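Local coordinates for protein putative rhamnosidase (Streptomyces avermitilis, PDB 3W5M) that releases terminal L-rhamnose from flavonoid glycosides such as naringin and from gum arabic, and binds L-rhamnose through a calcium-dependent carbohydrate-binding module, at residues 527-532 against 912-917; 542-547 against 633-638. All coordinates share one frame; numbering follows the deposited sequence.

Both contacts join the concanavalin-like beta domain of this family 78 glycoside hydrolase to loops of its (alpha/alpha)6 catalytic barrel, and their centres lie about 11 Å apart. Contact 1 (527-532 with 912-917) is the smaller and is mainly buried: one carboxylate bond to a backbone N-H, a valine over a phenylalanine face and a water bridge. Contact 2 (542-547 with 633-638) buries nearly twice the surface; it too is largely buried, but a serine at its margin is exposed, and its chemistry is mainly ionic. The two meet where His527 ND1 bonds to Ala547 O at 2.9 Å. Each barrel loop also carries rhamnose-binding residues, His916 in contact 1 and Arg634, Asp635 and Glu636 in contact 2.

Contact 1. Residues 527-532 against 912-917; sequences HAEVLN and NSFNHY
Glu529 reaches from the end of a strand in the concanavalin-like beta domain to Phe914, in a loop of the (alpha/alpha)6 barrel. Its CB lies 4.1 Å from Phe914 CD1, and the chain runs on extended beyond CG, bringing Glu529 CD 3.6 Å from Phe914 N. There Glu529 OE1 accepts a fairly straight hydrogen bond from Phe914 N at 3.0 Å, on the syn side but 31° out of the carboxylate plane, and also sits at the phenyl edge. OE2 lies 3.5 Å from Asn915 CB and accepts a hydrogen bond from a water, which in turn accepts one from Asn915 ND2. Asn541 and Asn506 supply further hydrogen bonds to OE1 and OE2, so this buried carboxylate is well satisfied. Branched Val530 suits the flat ring: CG2 touches CE1, while Val530 CG1 makes a CH-pi contact 3.6 Å from the centroid of the Phe914 ring, 4° off its normal. An alanine in place of Phe914 would probably keep the backbone bond but leave Val530 facing a gap. The same loop borders the rhamnose site: Ser913 OG accepts a bond from Asn915 N in an ST turn and hydrogen-bonds the rhamnose-binding His916, Ser913 OG to His916 ND1 2.7 Å.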
loop_
_atom_site.group_PDB
_atom_site.type_symbol
_atom_site.label_atom_id
_atom_site.label_comp_id
_atom_site.label_asym_id
_atom_site.label_seq_id
_atom_site.Cartn_x
_atom_site.Cartn_y
_atom_site.Cartn_z
ATOM N N HIS A 527 -11.051 -12.389 -8.332
ATOM C CA HIS A 527 -11.432 -11.347 -7.418
ATOM C C HIS A 527 -11.796 -10.098 -8.201
ATOM O O HIS A 527 -11.081 -9.721 -9.131
ATOM C CB HIS A 527 -10.283 -11.044 -6.431
ATOM C CG HIS A 527 -9.869 -12.223 -5.610
ATOM N ND1 HIS A 527 -9.057 -13.218 -6.106
ATOM C CD2 HIS A 527 -10.114 -12.546 -4.320
ATOM C CE1 HIS A 527 -8.857 -14.130 -5.171
ATOM N NE2 HIS A 527 -9.494 -13.751 -4.081
ATOM N N ALA A 528 -12.921 -9.490 -7.830
ATOM C CA ALA A 528 -13.449 -8.313 -8.558
ATOM C C ALA A 528 -14.010 -7.275 -7.642
ATOM O O ALA A 528 -14.567 -7.582 -6.591
ATOM C CB ALA A 528 -14.528 -8.727 -9.562
ATOM N N GLU A 529 -13.928 -6.022 -8.087
ATOM C CA GLU A 529 -14.480 -4.911 -7.310
ATOM C C GLU A 529 -15.990 -4.727 -7.544
ATOM O O GLU A 529 -16.690 -4.245 -6.663
ATOM C CB GLU A 529 -13.770 -3.600 -7.725
ATOM C CG GLU A 529 -12.264 -3.546 -7.542
ATOM C CD GLU A 529 -11.738 -2.114 -7.668
ATOM O OE1 GLU A 529 -11.606 -1.629 -8.825
ATOM O OE2 GLU A 529 -11.497 -1.470 -6.612
ATOM N N VAL A 530 -16.457 -5.083 -8.740
ATOM C CA VAL A 530 -17.857 -4.854 -9.167
ATOM C C VAL A 530 -18.365 -6.020 -10.017
ATOM O O VAL A 530 -17.580 -6.907 -10.410
ATOM C CB VAL A 530 -18.001 -3.527 -9.960
ATOM C CG1 VAL A 530 -17.684 -2.329 -9.054
ATOM C CG2 VAL A 530 -17.096 -3.527 -11.179
ATOM N N LEU A 531 -19.676 -6.002 -10.298
ATOM C CA LEU A 531 -20.351 -7.038 -11.084
ATOM C C LEU A 531 -20.908 -6.465 -12.366
ATOM O O LEU A 531 -21.154 -5.251 -12.469
ATOM C CB LEU A 531 -21.512 -7.639 -10.287
ATOM C CG LEU A 531 -21.258 -8.359 -8.965
ATOM C CD1 LEU A 531 -22.566 -8.846 -8.369
ATOM C CD2 LEU A 531 -20.274 -9.512 -9.113
ATOM N N ASN A 532 -21.073 -7.319 -13.368
ATOM C CA ASN A 532 -21.842 -6.951 -14.564
ATOM C C ASN A 532 -23.332 -7.031 -14.230
ATOM O O ASN A 532 -23.706 -7.668 -13.239
ATOM C CB ASN A 532 -21.520 -7.910 -15.723
ATOM C CG ASN A 532 -20.076 -7.853 -16.155
ATOM O OD1 ASN A 532 -19.586 -6.825 -16.635
ATOM N ND2 ASN A 532 -19.385 -8.974 -16.018
ATOM N N ASN A 912 -9.908 2.741 -14.655
ATOM C CA ASN A 912 -11.140 2.857 -13.889
ATOM C C ASN A 912 -11.203 2.047 -12.602
ATOM O O ASN A 912 -11.846 0.982 -12.542
ATOM C CB ASN A 912 -12.372 2.516 -14.749
ATOM C CG ASN A 912 -13.658 2.949 -14.088
ATOM O OD1 ASN A 912 -13.694 3.983 -13.424
ATOM N ND2 ASN A 912 -14.724 2.157 -14.243
ATOM N N SER A 913 -10.627 2.591 -11.546
ATOM C CA SER A 913 -10.606 1.916 -10.235
ATOM C C SER A 913 -11.820 2.272 -9.349
ATOM O O SER A 913 -12.347 3.399 -9.401
ATOM C CB SER A 913 -9.268 2.233 -9.542
ATOM O OG SER A 913 -9.429 2.396 -8.136
ATOM N N PHE A 914 -12.279 1.309 -8.550
ATOM C CA PHE A 914 -13.339 1.572 -7.587
ATOM C C PHE A 914 -12.837 1.764 -6.157
ATOM O O PHE A 914 -13.615 1.674 -5.204
ATOM C CB PHE A 914 -14.421 0.498 -7.665
ATOM C CG PHE A 914 -15.105 0.465 -8.995
ATOM C CD1 PHE A 914 -14.558 -0.258 -10.050
ATOM C CD2 PHE A 914 -16.239 1.239 -9.223
ATOM C CE1 PHE A 914 -15.175 -0.258 -11.298
ATOM C CE2 PHE A 914 -16.863 1.247 -10.466
ATOM C CZ PHE A 914 -16.323 0.506 -11.504
ATOM N N ASN A 915 -11.542 2.055 -6.018
ATOM C CA ASN A 915 -10.920 2.193 -4.702
ATOM C C ASN A 915 -9.656 3.087 -4.758
ATOM O O ASN A 915 -8.539 2.611 -4.592
ATOM C CB ASN A 915 -10.586 0.778 -4.142
ATOM C CG ASN A 915 -10.412 0.752 -2.629
ATOM O OD1 ASN A 915 -10.426 1.782 -1.952
ATOM N ND2 ASN A 915 -10.268 -0.458 -2.079
ATOM N N HIS A 916 -9.846 4.375 -5.052
ATOM C CA HIS A 916 -8.819 5.422 -4.923
ATOM C C HIS A 916 -9.254 6.333 -3.782
ATOM O O HIS A 916 -10.415 6.744 -3.747
ATOM C CB HIS A 916 -8.802 6.307 -6.165
ATOM C CG HIS A 916 -7.842 5.879 -7.229
ATOM N ND1 HIS A 916 -8.007 4.714 -7.954
ATOM C CD2 HIS A 916 -6.758 6.500 -7.754
ATOM C CE1 HIS A 916 -7.043 4.614 -8.851
ATOM N NE2 HIS A 916 -6.272 5.683 -8.753
ATOM N N TYR A 917 -8.361 6.683 -2.853
ATOM C CA TYR A 917 -8.811 7.507 -1.744
ATOM C C TYR A 917 -8.978 9.012 -2.050
ATOM O O TYR A 917 -9.539 9.729 -1.224
ATOM C CB TYR A 917 -7.960 7.327 -0.462
ATOM C CG TYR A 917 -6.460 7.337 -0.624
ATOM C CD1 TYR A 917 -5.785 8.390 -1.263
ATOM C CD2 TYR A 917 -5.709 6.314 -0.089
ATOM C CE1 TYR A 917 -4.401 8.382 -1.396
ATOM C CE2 TYR A 917 -4.335 6.296 -0.204
ATOM C CZ TYR A 917 -3.682 7.327 -0.850
ATOM O OH TYR A 917 -2.319 7.273 -0.951
HETATM O O HOH W 1 -10.451 -2.705 -4.145
#

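Contact 2. Residues 542-547 against 633-638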
loop_
_atom_site.group_PDB
_atom_site.type_symbol
_atom_site.label_atom_id
_atom_site.label_comp_id
_atom_site.label_asym_id
_atom_site.label_seq_id
_atom_site.Cartn_x
_atom_site.Cartn_y
_atom_site.Cartn_z
ATOM N N LEU A 542 -9.120 -4.308 -14.125
ATOM C CA LEU A 542 -7.908 -4.799 -13.494
ATOM C C LEU A 542 -6.735 -4.847 -14.481
ATOM O O LEU A 542 -5.573 -4.982 -14.066
ATOM C CB LEU A 542 -8.144 -6.177 -12.837
ATOM C CG LEU A 542 -9.313 -6.339 -11.852
ATOM C CD1 LEU A 542 -9.285 -7.768 -11.323
ATOM C CD2 LEU A 542 -9.291 -5.344 -10.682
ATOM N N ARG A 543 -7.038 -4.719 -15.782
ATOM C CA ARG A 543 -6.068 -4.713 -16.834
ATOM C C ARG A 543 -5.228 -5.998 -16.778
ATOM O O ARG A 543 -5.789 -7.088 -16.758
ATOM C CB ARG A 543 -5.236 -3.403 -16.808
ATOM C CG ARG A 543 -6.151 -2.179 -16.749
ATOM C CD ARG A 543 -5.395 -0.872 -17.010
ATOM N NE ARG A 543 -4.256 -0.711 -16.120
ATOM C CZ ARG A 543 -3.776 0.452 -15.676
ATOM N NH1 ARG A 543 -4.349 1.617 -16.020
ATOM N NH2 ARG A 543 -2.712 0.442 -14.868
ATOM N N SER A 544 -3.909 -5.893 -16.700
ATOM C CA SER A 544 -3.074 -7.098 -16.712
ATOM C C SER A 544 -3.009 -7.903 -15.410
ATOM O O SER A 544 -2.506 -9.025 -15.422
ATOM C CB SER A 544 -1.658 -6.758 -17.205
ATOM O OG SER A 544 -0.863 -6.261 -16.145
ATOM N N ALA A 545 -3.517 -7.366 -14.299
ATOM C CA ALA A 545 -3.511 -8.109 -13.025
ATOM C C ALA A 545 -4.567 -9.237 -13.020
ATOM O O ALA A 545 -5.765 -8.968 -12.944
ATOM C CB ALA A 545 -3.717 -7.153 -11.843
ATOM N N ALA A 546 -4.141 -10.501 -13.090
ATOM C CA ALA A 546 -5.106 -11.598 -13.074
ATOM C C ALA A 546 -5.896 -11.677 -11.757
ATOM O O ALA A 546 -7.093 -12.002 -11.764
ATOM C CB ALA A 546 -4.432 -12.927 -13.388
ATOM N N ALA A 547 -5.236 -11.358 -10.633
ATOM C CA ALA A 547 -5.828 -11.447 -9.283
ATOM C C ALA A 547 -6.581 -12.783 -9.082
ATOM O O ALA A 547 -7.720 -12.814 -8.609
ATOM C CB ALA A 547 -6.717 -10.228 -8.947
ATOM N N ALA A 633 -6.016 -2.770 -6.557
ATOM C CA ALA A 633 -6.656 -3.857 -7.315
ATOM C C ALA A 633 -6.069 -4.080 -8.712
ATOM O O ALA A 633 -5.738 -5.216 -9.069
ATOM C CB ALA A 633 -8.177 -3.676 -7.357
ATOM N N ARG A 634 -5.931 -3.023 -9.521
ATOM C CA ARG A 634 -5.399 -3.227 -10.862
ATOM C C ARG A 634 -3.890 -3.408 -10.882
ATOM O O ARG A 634 -3.240 -3.416 -9.825
ATOM C CB ARG A 634 -5.825 -2.086 -11.809
ATOM C CG ARG A 634 -5.213 -0.740 -11.475
ATOM C CD ARG A 634 -5.559 0.239 -12.595
ATOM N NE ARG A 634 -5.111 1.612 -12.335
ATOM C CZ ARG A 634 -5.927 2.663 -12.262
ATOM N NH1 ARG A 634 -7.242 2.510 -12.413
ATOM N NH2 ARG A 634 -5.439 3.872 -12.025
ATOM N N ASP A 635 -3.325 -3.524 -12.081
ATOM C CA ASP A 635 -1.864 -3.624 -12.246
ATOM C C ASP A 635 -1.179 -2.231 -12.085
ATOM O O ASP A 635 -0.551 -1.720 -13.021
ATOM C CB ASP A 635 -1.518 -4.247 -13.596
ATOM C CG ASP A 635 -2.064 -3.427 -14.787
ATOM O OD1 ASP A 635 -2.886 -2.483 -14.578
ATOM O OD2 ASP A 635 -1.681 -3.748 -15.948
ATOM N N GLU A 636 -1.316 -1.633 -10.897
ATOM C CA GLU A 636 -0.665 -0.365 -10.599
ATOM C C GLU A 636 -0.175 -0.451 -9.152
ATOM O O GLU A 636 0.856 -1.043 -8.936
ATOM C CB GLU A 636 -1.591 0.825 -10.912
ATOM C CG GLU A 636 -0.821 2.128 -10.978
ATOM C CD GLU A 636 -1.417 3.140 -11.932
ATOM O OE1 GLU A 636 -2.519 2.881 -12.492
ATOM O OE2 GLU A 636 -0.755 4.198 -12.129
ATOM N N ARG A 637 -0.929 0.050 -8.178
ATOM C CA ARG A 637 -0.562 -0.082 -6.742
ATOM C C ARG A 637 0.777 0.556 -6.466
ATOM O O ARG A 637 1.643 -0.048 -5.829
ATOM C CB ARG A 637 -0.526 -1.566 -6.327
ATOM C CG ARG A 637 -1.612 -2.365 -7.042
ATOM C CD ARG A 637 -1.812 -3.715 -6.347
ATOM N NE ARG A 637 -2.653 -4.607 -7.136
ATOM C CZ ARG A 637 -2.799 -5.893 -6.824
ATOM N NH1 ARG A 637 -2.147 -6.364 -5.765
ATOM N NH2 ARG A 637 -3.558 -6.698 -7.569
ATOM N N LEU A 638 0.939 1.777 -6.986
ATOM C CA LEU A 638 2.177 2.526 -6.849
ATOM C C LEU A 638 1.998 3.657 -5.852
ATOM O O LEU A 638 0.861 4.064 -5.574
ATOM C CB LEU A 638 2.584 3.081 -8.217
ATOM C CG LEU A 638 2.710 2.013 -9.316
ATOM C CD1 LEU A 638 3.101 2.720 -10.606
ATOM C CD2 LEU A 638 3.787 0.984 -8.984
HETATM O O HOH W 2 -3.064 3.981 -15.056
#
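Ala633 CB meets Leu542 CD2 at 3.9 Å, an apolar start to the meeting of a barrel loop with a type II' beta turn, Leu542 to Ala545, from the concanavalin-like domain. Arg634, Asp635 and Glu636 all belong to the rhamnose-binding site. Arg634 CD lies over the face of the Arg543 guanidinium, 3.6 Å from Arg543 CZ. The closeness of the two positive groups is probably eased by the carboxylates each binds: Arg634 grips Glu636 OE1 side-on with NE and NH2, while its NH1 forms a salt bridge with Glu895, the probable proton acceptor. Asp635, centre of an inverse gamma turn, gives a weak bond from N to Leu542 O, and Ala545 CB packs on that N. A short acid suits this place, one oxygen taking the arginine and the other the serine. With CG between the backbone N and the carbonyl carbon (chi1 60°), Asp635 OD1 accepts from Arg543 NE at 2.7 Å through its syn lone pair and from NH2 from above the carboxylate plane. Asp635 OD2 accepts from Ser544 OG at 2.7 Å, on its anti side, and weakly from Ser544 N. Glu636, the probable proton donor, receives a long, weak bond from Arg543 NH2 and a water bridge from NH1. Arg637, its NH2 near Ala545 CB, closes the loop: NE binds Arg634 O, and Arg637 NH2 approaches Ala633 O from above the carbonyl plane at 3.0 Å.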